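Local coordinates for leucine--tRNA ligase (Agrobacterium radiobacter, PDB 5AH5), which probably joins L-leucine to its cognate tRNA at the expense of ATP, as a class I aminoacyl-tRNA synthetase with a bound zinc ion, at residues T489-F497 against H529-I540; N507-N515 against V543-E551. All coordinates share one frame; numbering follows the deposited sequence.

Interaction 1 (T489-F497 against H529-I540); sequences TFVDSSWYF and HATLHLIYSRFI. With LSS (5'-O-(L-leucylsulfamoyl)adenosine), chain I.
His-529 meets the Phe-490 ring rim to rim, its CE1 lying 3.7 Å from Phe-490 CE1 and near that ring's plane. The same imidazole donates from NE2 to O1 of the leucyl-sulfamoyl-adenosine (2.8 Å, N-H...O angle 158°), while C10 of the ligand's leucyl side chain lies over one of its faces. Leu-532, the N-cap residue of the helix, sends CD2 over a face of Phe-490, 4.2 Å from the ring centroid and 27° off the normal, a CH-pi contact. At His-533 CG stands anti to the backbone N (chi1 158°), which carries the imidazole toward 489-497: Ser-493 O lies at its edge, and ligand C11 lies over one face, opposite Ser-537 OG. Water 1 donates to Phe-490 O and also bonds Ser-493 OG and His-533 ND1, so it links the two segments. Tyr-536 completes the aromatic cluster, its CD2 3.6 Å from Phe-490 CB and its ring oblique to that of Phe-490. Ser-537 CA makes a C-H...O contact to Ser-494 O (3.4 Å), and Ile-540 CG1 rests 3.5 Å from Ser-494 OG, which is itself bonded to Val-491 O. Thus helix 533-546 and segment 489-497 jointly wall the leucyl pocket; Tyr-523 of strand 520-524 bonds both Tyr-496 OH and His-533 NE2, helix 128-143 packs on Trp-495, and strand 415-419 touches Ile-540.

Interaction 2 (N507-N515 against V543-E551); sequences NPIDSSLCN and VLHDLGYIE
Ser-511 OG donates to Tyr-549 O over 2.7 Å, the shortest polar bond between the two segments. The hydroxyl is tilted 34° from the carbonyl plane; with OG beside its own backbone N, it faces the chain that follows helix 533-546. One helical turn farther on, Asn-515 OD1 accepts from Glu-551 N at 2.8 Å, with an N-H...O angle of 152°, so a side-chain amide takes up a backbone N-H. Its other end, ND2, donates to water 2, which in turn donates to Gly-548 O. The two ends of the amide therefore have separate partners, which should fix its rotation. The Glu-551 carboxylate lies over the ND2 end of this amide with its plane nearly parallel (4°), OE1 being 3.7 Å from Asn-515 ND2.

Beneath these polar links is an apolar layer. Ile-509 CD1 reaches Leu-544 CD1 at 3.8 Å, and Ile-550 CG2 approaches both Ile-509 CG2 and Cys-514 CB more loosely. Asp-510 N-caps helix 511-517 by accepting from Leu-513 N, while Gly-548, at positive phi, closes helix 533-546 in a Schellman motif. The contact thereby joins the start of one helix to the exit of the other. Helix 128-143 flanks it, with Leu-137 touching Pro-508 and Tyr-549, and Tyr-549 OH is hydrogen-bonded to the Asp-140 carboxylate.

How the interactions relate
Helix 533-546 serves both contacts: interaction 1 uses its first turns and interaction 2 its last turn and exit, with centres about 16 Å apart. Their segments alternate along the chain, and the Trp-495 side chain bridges them, CZ3 lying 3.9 Å from Ile-509 CG1 and CB packing more loosely on Leu-544. Every touching residue of interaction 1 is buried; Ser-493, Tyr-496, His-529 and His-533 line the ligand pocket, backed by further aromatic rings. Interaction 2 is only partly buried and lies away from the annotated sites; its more exposed side is held by direct side-chain-to-backbone hydrogen bonds over a smaller aliphatic layer. Helix 128-143 borders both.

Interaction 1 (T489-F497 against H529-I540)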
loop_
_atom_site.group_PDB
_atom_site.type_symbol
_atom_site.label_atom_id
_atom_site.label_comp_id
_atom_site.label_asym_id
_atom_site.label_seq_id
_atom_site.Cartn_x
_atom_site.Cartn_y
_atom_site.Cartn_z
ATOM N N THR B 489 -5.088 -10.886 -12.023
ATOM C CA THR B 489 -3.930 -9.997 -11.793
ATOM C C THR B 489 -3.498 -9.866 -10.304
ATOM O O THR B 489 -2.314 -9.786 -10.017
ATOM C CB THR B 489 -4.145 -8.602 -12.389
ATOM O OG1 THR B 489 -2.984 -7.807 -12.174
ATOM C CG2 THR B 489 -5.359 -7.860 -11.820
ATOM N N PHE B 490 -4.439 -9.963 -9.368
ATOM C CA PHE B 490 -4.077 -9.880 -7.965
ATOM C C PHE B 490 -3.399 -11.119 -7.394
ATOM O O PHE B 490 -2.762 -11.050 -6.313
ATOM C CB PHE B 490 -5.249 -9.410 -7.103
ATOM C CG PHE B 490 -5.628 -7.990 -7.384
ATOM C CD1 PHE B 490 -4.860 -6.938 -6.844
ATOM C CD2 PHE B 490 -6.740 -7.680 -8.153
ATOM C CE1 PHE B 490 -5.240 -5.631 -7.041
ATOM C CE2 PHE B 490 -7.089 -6.364 -8.409
ATOM C CZ PHE B 490 -6.320 -5.331 -7.856
ATOM N N VAL B 491 -3.419 -12.212 -8.150
ATOM C CA VAL B 491 -2.571 -13.366 -7.807
ATOM C C VAL B 491 -1.151 -12.968 -8.103
ATOM O O VAL B 491 -0.333 -13.116 -7.242
ATOM C CB VAL B 491 -2.952 -14.712 -8.549
ATOM C CG1 VAL B 491 -2.037 -15.868 -8.114
ATOM C CG2 VAL B 491 -4.377 -15.096 -8.187
ATOM N N ASP B 492 -0.863 -12.406 -9.283
ATOM C CA ASP B 492 0.491 -12.038 -9.634
ATOM C C ASP B 492 1.093 -11.100 -8.537
ATOM O O ASP B 492 2.209 -11.274 -8.061
ATOM C CB ASP B 492 0.554 -11.261 -10.928
ATOM C CG ASP B 492 -0.133 -11.973 -12.163
ATOM O OD1 ASP B 492 -0.859 -12.988 -12.049
ATOM O OD2 ASP B 492 0.039 -11.404 -13.243
ATOM N N SER B 493 0.338 -10.076 -8.205
ATOM C CA SER B 493 0.820 -9.026 -7.377
ATOM C C SER B 493 0.745 -9.381 -5.897
ATOM O O SER B 493 1.148 -8.584 -5.111
ATOM C CB SER B 493 0.057 -7.723 -7.720
ATOM O OG SER B 493 -1.334 -7.830 -7.527
ATOM N N SER B 494 0.227 -10.569 -5.516
ATOM C CA SER B 494 0.168 -10.937 -4.150
ATOM C C SER B 494 1.507 -11.389 -3.534
ATOM O O SER B 494 1.592 -11.487 -2.313
ATOM C CB SER B 494 -0.888 -12.016 -3.916
ATOM O OG SER B 494 -0.483 -13.267 -4.463
ATOM N N TRP B 495 2.500 -11.691 -4.363
ATOM C CA TRP B 495 3.783 -12.225 -3.936
ATOM C C TRP B 495 4.971 -11.679 -4.745
ATOM O O TRP B 495 6.099 -12.074 -4.522
ATOM C CB TRP B 495 3.735 -13.729 -4.021
ATOM C CG TRP B 495 3.834 -14.263 -5.449
ATOM C CD1 TRP B 495 2.833 -14.298 -6.352
ATOM C CD2 TRP B 495 4.993 -14.771 -6.129
ATOM N NE1 TRP B 495 3.273 -14.813 -7.560
ATOM C CE2 TRP B 495 4.598 -15.104 -7.447
ATOM C CE3 TRP B 495 6.307 -15.019 -5.752
ATOM C CZ2 TRP B 495 5.476 -15.625 -8.366
ATOM C CZ3 TRP B 495 7.166 -15.515 -6.636
ATOM C CH2 TRP B 495 6.750 -15.853 -7.954
ATOM N N TYR B 496 4.757 -10.734 -5.653
ATOM C CA TYR B 496 5.869 -10.269 -6.523
ATOM C C TYR B 496 7.092 -9.724 -5.811
ATOM O O TYR B 496 8.221 -9.743 -6.356
ATOM C CB TYR B 496 5.364 -9.187 -7.488
ATOM C CG TYR B 496 5.130 -7.763 -6.914
ATOM C CD1 TYR B 496 4.052 -7.480 -6.110
ATOM C CD2 TYR B 496 5.981 -6.726 -7.230
ATOM C CE1 TYR B 496 3.824 -6.192 -5.617
ATOM C CE2 TYR B 496 5.774 -5.419 -6.750
ATOM C CZ TYR B 496 4.718 -5.164 -5.933
ATOM O OH TYR B 496 4.501 -3.894 -5.450
ATOM N N PHE B 497 6.823 -9.101 -4.664
ATOM C CA PHE B 497 7.849 -8.525 -3.823
ATOM C C PHE B 497 8.812 -9.615 -3.282
ATOM O O PHE B 497 9.970 -9.306 -2.923
ATOM C CB PHE B 497 7.222 -7.683 -2.655
ATOM C CG PHE B 497 6.107 -8.406 -1.939
ATOM C CD1 PHE B 497 6.367 -9.238 -0.902
ATOM C CD2 PHE B 497 4.815 -8.315 -2.373
ATOM C CE1 PHE B 497 5.358 -9.931 -0.297
ATOM C CE2 PHE B 497 3.788 -9.022 -1.775
ATOM C CZ PHE B 497 4.068 -9.850 -0.747
ATOM N N HIS B 529 -5.705 0.376 -2.607
ATOM C CA HIS B 529 -5.431 -1.065 -2.462
ATOM C C HIS B 529 -5.698 -1.677 -1.105
ATOM O O HIS B 529 -5.412 -2.853 -0.876
ATOM C CB HIS B 529 -4.038 -1.398 -2.958
ATOM C CG HIS B 529 -3.942 -1.402 -4.440
ATOM N ND1 HIS B 529 -4.614 -2.335 -5.226
ATOM C CD2 HIS B 529 -3.350 -0.536 -5.292
ATOM C CE1 HIS B 529 -4.388 -2.060 -6.496
ATOM N NE2 HIS B 529 -3.650 -0.967 -6.568
ATOM N N ALA B 530 -6.299 -0.903 -0.206
ATOM C CA ALA B 530 -6.523 -1.347 1.158
ATOM C C ALA B 530 -7.248 -2.666 1.273
ATOM O O ALA B 530 -6.924 -3.501 2.141
ATOM C CB ALA B 530 -7.272 -0.261 1.929
ATOM N N THR B 531 -8.263 -2.884 0.446
ATOM C CA THR B 531 -8.907 -4.195 0.487
ATOM C C THR B 531 -8.826 -4.876 -0.887
ATOM O O THR B 531 -9.691 -5.689 -1.185
ATOM C CB THR B 531 -10.359 -4.147 0.957
ATOM O OG1 THR B 531 -11.093 -3.354 0.048
ATOM C CG2 THR B 531 -10.454 -3.583 2.371
ATOM N N LEU B 532 -7.784 -4.553 -1.676
ATOM C CA LEU B 532 -7.325 -5.390 -2.802
ATOM C C LEU B 532 -5.931 -5.926 -2.485
ATOM O O LEU B 532 -5.826 -6.826 -1.716
ATOM C CB LEU B 532 -7.382 -4.630 -4.138
ATOM C CG LEU B 532 -8.824 -4.378 -4.636
ATOM C CD1 LEU B 532 -8.974 -3.110 -5.430
ATOM C CD2 LEU B 532 -9.342 -5.537 -5.446
ATOM N N HIS B 533 -4.869 -5.373 -3.059
ATOM C CA HIS B 533 -3.538 -5.948 -2.962
ATOM C C HIS B 533 -3.025 -6.043 -1.506
ATOM O O HIS B 533 -2.375 -7.036 -1.144
ATOM C CB HIS B 533 -2.589 -5.192 -3.878
ATOM C CG HIS B 533 -1.128 -5.304 -3.510
ATOM N ND1 HIS B 533 -0.388 -6.441 -3.734
ATOM C CD2 HIS B 533 -0.249 -4.377 -3.031
ATOM C CE1 HIS B 533 0.869 -6.234 -3.355
ATOM N NE2 HIS B 533 0.975 -4.998 -2.901
ATOM N N LEU B 534 -3.381 -5.074 -0.641
ATOM C CA LEU B 534 -2.908 -5.073 0.747
ATOM C C LEU B 534 -3.600 -6.142 1.563
ATOM O O LEU B 534 -3.069 -6.559 2.561
ATOM C CB LEU B 534 -3.096 -3.653 1.394
ATOM C CG LEU B 534 -2.250 -2.527 0.760
ATOM C CD1 LEU B 534 -2.616 -1.111 1.192
ATOM C CD2 LEU B 534 -0.753 -2.806 0.991
ATOM N N ILE B 535 -4.798 -6.605 1.189
ATOM C CA ILE B 535 -5.321 -7.818 1.847
ATOM C C ILE B 535 -4.642 -9.046 1.278
ATOM O O ILE B 535 -4.170 -9.877 2.010
ATOM C CB ILE B 535 -6.812 -8.027 1.600
ATOM C CG1 ILE B 535 -7.610 -7.031 2.413
ATOM C CG2 ILE B 535 -7.238 -9.453 2.010
ATOM C CD1 ILE B 535 -7.742 -7.390 3.876
ATOM N N TYR B 536 -4.693 -9.204 -0.048
ATOM C CA TYR B 536 -4.189 -10.458 -0.658
ATOM C C TYR B 536 -2.699 -10.767 -0.343
ATOM O O TYR B 536 -2.349 -11.887 -0.052
ATOM C CB TYR B 536 -4.368 -10.381 -2.162
ATOM C CG TYR B 536 -5.800 -10.294 -2.677
ATOM C CD1 TYR B 536 -6.801 -11.131 -2.207
ATOM C CD2 TYR B 536 -6.124 -9.383 -3.631
ATOM C CE1 TYR B 536 -8.122 -11.028 -2.685
ATOM C CE2 TYR B 536 -7.408 -9.303 -4.169
ATOM C CZ TYR B 536 -8.398 -10.116 -3.694
ATOM O OH TYR B 536 -9.629 -9.953 -4.242
ATOM N N SER B 537 -1.836 -9.757 -0.486
ATOM C CA SER B 537 -0.399 -9.820 -0.146
ATOM C C SER B 537 -0.146 -10.245 1.307
ATOM O O SER B 537 0.763 -11.060 1.582
ATOM C CB SER B 537 0.263 -8.449 -0.420
ATOM O OG SER B 537 -0.287 -7.434 0.421
ATOM N N ARG B 538 -0.936 -9.715 2.252
ATOM C CA ARG B 538 -0.772 -10.179 3.622
ATOM C C ARG B 538 -1.199 -11.647 3.707
ATOM O O ARG B 538 -0.536 -12.451 4.358
ATOM C CB ARG B 538 -1.538 -9.320 4.623
ATOM C CG ARG B 538 -1.059 -7.872 4.680
ATOM C CD ARG B 538 -1.956 -7.070 5.643
ATOM N NE ARG B 538 -1.840 -7.704 6.968
ATOM C CZ ARG B 538 -2.838 -8.105 7.759
ATOM N NH1 ARG B 538 -4.117 -7.851 7.488
ATOM N NH2 ARG B 538 -2.527 -8.735 8.888
ATOM N N PHE B 539 -2.288 -12.002 3.035
ATOM C CA PHE B 539 -2.769 -13.382 3.077
ATOM C C PHE B 539 -1.733 -14.371 2.483
ATOM O O PHE B 539 -1.405 -15.401 3.074
ATOM C CB PHE B 539 -4.119 -13.491 2.346
ATOM C CG PHE B 539 -4.516 -14.899 1.997
ATOM C CD1 PHE B 539 -4.562 -15.885 2.967
ATOM C CD2 PHE B 539 -4.856 -15.234 0.693
ATOM C CE1 PHE B 539 -4.946 -17.184 2.661
ATOM C CE2 PHE B 539 -5.219 -16.542 0.365
ATOM C CZ PHE B 539 -5.269 -17.515 1.355
ATOM N N ILE B 540 -1.164 -14.016 1.355
ATOM C CA ILE B 540 -0.292 -14.969 0.638
ATOM C C ILE B 540 1.035 -15.066 1.379
ATOM O O ILE B 540 1.675 -16.127 1.342
ATOM C CB ILE B 540 -0.185 -14.629 -0.880
ATOM C CG1 ILE B 540 -1.494 -15.015 -1.579
ATOM C CG2 ILE B 540 0.995 -15.262 -1.602
ATOM C CD1 ILE B 540 -1.880 -16.462 -1.472
HETATM C C1 LSS I . -1.404 -0.477 -9.468
HETATM N N1 LSS I . -1.599 10.130 -7.652
HETATM O O1 LSS I . -2.196 0.085 -8.744
HETATM S S1 LSS I . -1.113 1.521 -10.882
HETATM C C2 LSS I . -0.872 9.446 -6.771
HETATM N N2 LSS I . -0.838 0.100 -10.513
HETATM O O2 LSS I . -1.572 4.612 -6.051
HETATM N N3 LSS I . -0.537 8.149 -6.943
HETATM O O3 LSS I . 0.700 3.108 -5.627
HETATM C C4 LSS I . -0.955 7.519 -8.066
HETATM N N4 LSS I . -0.363 -2.574 -10.340
HETATM O O4 LSS I . 0.931 4.598 -8.561
HETATM C C5 LSS I . -1.791 8.156 -8.976
HETATM O O5 LSS I . -0.592 2.445 -9.688
HETATM C C6 LSS I . -2.133 9.477 -8.745
HETATM N N6 LSS I . -2.899 10.122 -9.663
HETATM C C7 LSS I . -0.044 -3.523 -7.391
HETATM N N7 LSS I . -2.088 7.267 -9.959
HETATM C C8 LSS I . -1.499 6.081 -9.644
HETATM C C9 LSS I . -0.338 -2.101 -7.876
HETATM N N9 LSS I . -0.786 6.260 -8.500
HETATM C CA LSS I . -1.079 -1.920 -9.213
HETATM C C10 LSS I . -1.368 -4.198 -6.999
HETATM C C11 LSS I . 1.010 -3.436 -6.231
HETATM O O1A LSS I . -2.497 1.971 -11.089
HETATM C C21 LSS I . -0.030 5.268 -7.762
HETATM C C22 LSS I . -0.902 4.197 -7.206
HETATM C C23 LSS I . 0.086 3.057 -6.944
HETATM C C24 LSS I . 1.080 3.282 -8.065
HETATM C C25 LSS I . 0.779 2.432 -9.301
HETATM O O2A LSS I . -0.304 1.962 -11.998
HETATM O O HOH W 1 -2.262 -8.555 -5.062
#

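Interaction 2 (N507-N515 against V543-E551)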
loop_
_atom_site.group_PDB
_atom_site.type_symbol
_atom_site.label_atom_id
_atom_site.label_comp_id
_atom_site.label_asym_id
_atom_site.label_seq_id
_atom_site.Cartn_x
_atom_site.Cartn_y
_atom_site.Cartn_z
ATOM N N ASN B 507 13.233 -21.719 -9.134
ATOM C CA ASN B 507 12.404 -21.839 -7.941
ATOM C C ASN B 507 11.630 -20.504 -7.752
ATOM O O ASN B 507 12.141 -19.471 -8.073
ATOM C CB ASN B 507 13.270 -22.094 -6.722
ATOM C CG ASN B 507 14.103 -23.345 -6.850
ATOM O OD1 ASN B 507 15.334 -23.288 -6.772
ATOM N ND2 ASN B 507 13.431 -24.489 -7.071
ATOM N N PRO B 508 10.391 -20.547 -7.297
ATOM C CA PRO B 508 9.636 -19.311 -7.265
ATOM C C PRO B 508 10.319 -18.279 -6.342
ATOM O O PRO B 508 10.682 -17.166 -6.819
ATOM C CB PRO B 508 8.257 -19.727 -6.759
ATOM C CG PRO B 508 8.215 -21.193 -6.719
ATOM C CD PRO B 508 9.598 -21.722 -6.881
ATOM N N ILE B 509 10.659 -18.718 -5.132
ATOM C CA ILE B 509 11.242 -17.850 -4.103
ATOM C C ILE B 509 12.575 -18.390 -3.494
ATOM O O ILE B 509 12.652 -19.522 -3.058
ATOM C CB ILE B 509 10.248 -17.677 -2.995
ATOM C CG1 ILE B 509 9.025 -16.927 -3.504
ATOM C CG2 ILE B 509 10.860 -16.869 -1.860
ATOM C CD1 ILE B 509 7.849 -16.974 -2.551
ATOM N N ASP B 510 13.598 -17.541 -3.474
ATOM C CA ASP B 510 14.889 -17.847 -2.913
ATOM C C ASP B 510 14.782 -17.551 -1.406
ATOM O O ASP B 510 14.908 -16.403 -0.984
ATOM C CB ASP B 510 15.942 -17.006 -3.632
ATOM C CG ASP B 510 17.363 -17.371 -3.212
ATOM O OD1 ASP B 510 17.574 -17.611 -2.013
ATOM O OD2 ASP B 510 18.255 -17.357 -4.061
ATOM N N SER B 511 14.449 -18.587 -0.630
ATOM C CA SER B 511 14.260 -18.481 0.806
ATOM C C SER B 511 15.406 -17.781 1.515
ATOM O O SER B 511 15.188 -16.940 2.371
ATOM C CB SER B 511 14.063 -19.895 1.406
ATOM O OG SER B 511 12.870 -20.466 0.875
ATOM N N SER B 512 16.628 -18.111 1.138
ATOM C CA SER B 512 17.748 -17.626 1.892
ATOM C C SER B 512 17.970 -16.105 1.603
ATOM O O SER B 512 18.200 -15.343 2.554
ATOM C CB SER B 512 18.981 -18.566 1.722
ATOM O OG SER B 512 19.840 -18.180 0.663
ATOM N N LEU B 513 17.823 -15.650 0.347
ATOM C CA LEU B 513 17.854 -14.205 0.042
ATOM C C LEU B 513 16.685 -13.435 0.687
ATOM O O LEU B 513 16.897 -12.404 1.323
ATOM C CB LEU B 513 17.837 -13.928 -1.475
ATOM C CG LEU B 513 19.087 -14.126 -2.319
ATOM C CD1 LEU B 513 18.968 -13.449 -3.671
ATOM C CD2 LEU B 513 20.296 -13.567 -1.578
ATOM N N CYS B 514 15.464 -13.943 0.495
ATOM C CA CYS B 514 14.238 -13.331 0.978
ATOM C C CYS B 514 14.195 -13.138 2.456
ATOM O O CYS B 514 13.662 -12.149 2.944
ATOM C CB CYS B 514 13.031 -14.196 0.660
ATOM S SG CYS B 514 12.261 -13.691 -0.842
ATOM N N ASN B 515 14.648 -14.141 3.186
ATOM C CA ASN B 515 14.647 -14.031 4.648
ATOM C C ASN B 515 15.654 -13.005 5.192
ATOM O O ASN B 515 15.532 -12.570 6.324
ATOM C CB ASN B 515 14.852 -15.402 5.289
ATOM C CG ASN B 515 13.635 -16.318 5.132
ATOM O OD1 ASN B 515 12.464 -15.881 5.084
ATOM N ND2 ASN B 515 13.903 -17.597 5.107
ATOM N N VAL B 543 0.431 -17.643 4.084
ATOM C CA VAL B 543 0.375 -18.948 3.432
ATOM C C VAL B 543 1.801 -19.422 3.131
ATOM O O VAL B 543 2.162 -20.517 3.521
ATOM C CB VAL B 543 -0.507 -18.922 2.147
ATOM C CG1 VAL B 543 -0.358 -20.226 1.374
ATOM C CG2 VAL B 543 -1.942 -18.716 2.515
ATOM N N LEU B 544 2.611 -18.583 2.479
ATOM C CA LEU B 544 3.945 -18.984 2.117
ATOM C C LEU B 544 4.848 -19.187 3.325
ATOM O O LEU B 544 5.772 -20.022 3.290
ATOM C CB LEU B 544 4.593 -17.981 1.109
ATOM C CG LEU B 544 3.872 -17.820 -0.240
ATOM C CD1 LEU B 544 4.426 -16.627 -1.020
ATOM C CD2 LEU B 544 3.952 -19.110 -1.064
ATOM N N HIS B 545 4.598 -18.426 4.382
ATOM C CA HIS B 545 5.273 -18.623 5.673
ATOM C C HIS B 545 4.956 -20.031 6.183
ATOM O O HIS B 545 5.853 -20.884 6.273
ATOM C CB HIS B 545 4.836 -17.533 6.663
ATOM C CG HIS B 545 5.410 -17.663 8.036
ATOM N ND1 HIS B 545 4.795 -17.120 9.140
ATOM C CD2 HIS B 545 6.536 -18.252 8.492
ATOM C CE1 HIS B 545 5.521 -17.363 10.217
ATOM N NE2 HIS B 545 6.586 -18.042 9.848
ATOM N N ASP B 546 3.686 -20.322 6.377
ATOM C CA ASP B 546 3.295 -21.660 6.839
ATOM C C ASP B 546 3.841 -22.797 5.958
ATOM O O ASP B 546 4.154 -23.850 6.479
ATOM C CB ASP B 546 1.786 -21.836 6.890
ATOM C CG ASP B 546 1.103 -20.863 7.774
ATOM O OD1 ASP B 546 1.735 -20.181 8.629
ATOM O OD2 ASP B 546 -0.128 -20.745 7.592
ATOM N N LEU B 547 3.992 -22.581 4.655
ATOM C CA LEU B 547 4.494 -23.659 3.803
ATOM C C LEU B 547 5.999 -23.699 3.673
ATOM O O LEU B 547 6.490 -24.506 2.919
ATOM C CB LEU B 547 3.932 -23.531 2.400
ATOM C CG LEU B 547 2.430 -23.522 2.220
ATOM C CD1 LEU B 547 2.151 -23.455 0.726
ATOM C CD2 LEU B 547 1.771 -24.711 2.837
ATOM N N GLY B 548 6.737 -22.807 4.335
ATOM C CA GLY B 548 8.205 -22.914 4.365
ATOM C C GLY B 548 8.988 -22.047 3.413
ATOM O O GLY B 548 10.229 -22.051 3.450
ATOM N N TYR B 549 8.319 -21.258 2.571
ATOM C CA TYR B 549 9.103 -20.445 1.638
ATOM C C TYR B 549 9.882 -19.309 2.325
ATOM O O TYR B 549 10.965 -18.882 1.850
ATOM C CB TYR B 549 8.204 -19.865 0.576
ATOM C CG TYR B 549 7.592 -20.910 -0.375
ATOM C CD1 TYR B 549 6.429 -21.574 -0.032
ATOM C CD2 TYR B 549 8.203 -21.236 -1.576
ATOM C CE1 TYR B 549 5.882 -22.522 -0.857
ATOM C CE2 TYR B 549 7.663 -22.201 -2.422
ATOM C CZ TYR B 549 6.499 -22.830 -2.047
ATOM O OH TYR B 549 5.876 -23.756 -2.838
ATOM N N ILE B 550 9.285 -18.778 3.392
ATOM C CA ILE B 550 9.815 -17.649 4.081
ATOM C C ILE B 550 9.614 -17.833 5.555
ATOM O O ILE B 550 8.816 -18.647 5.946
ATOM C CB ILE B 550 9.142 -16.350 3.631
ATOM C CG1 ILE B 550 7.617 -16.446 3.771
ATOM C CG2 ILE B 550 9.507 -16.045 2.211
ATOM C CD1 ILE B 550 6.853 -15.236 3.296
ATOM N N GLU B 551 10.328 -17.051 6.371
ATOM C CA GLU B 551 10.239 -17.170 7.846
ATOM C C GLU B 551 9.544 -15.993 8.536
ATOM O O GLU B 551 9.513 -15.925 9.764
ATOM C CB GLU B 551 11.640 -17.413 8.430
ATOM C CG GLU B 551 12.069 -18.898 8.340
ATOM C CD GLU B 551 13.583 -19.168 8.493
ATOM O OE1 GLU B 551 14.400 -18.227 8.694
ATOM O OE2 GLU B 551 13.974 -20.352 8.409
HETATM O O HOH W 2 12.109 -20.097 4.889
#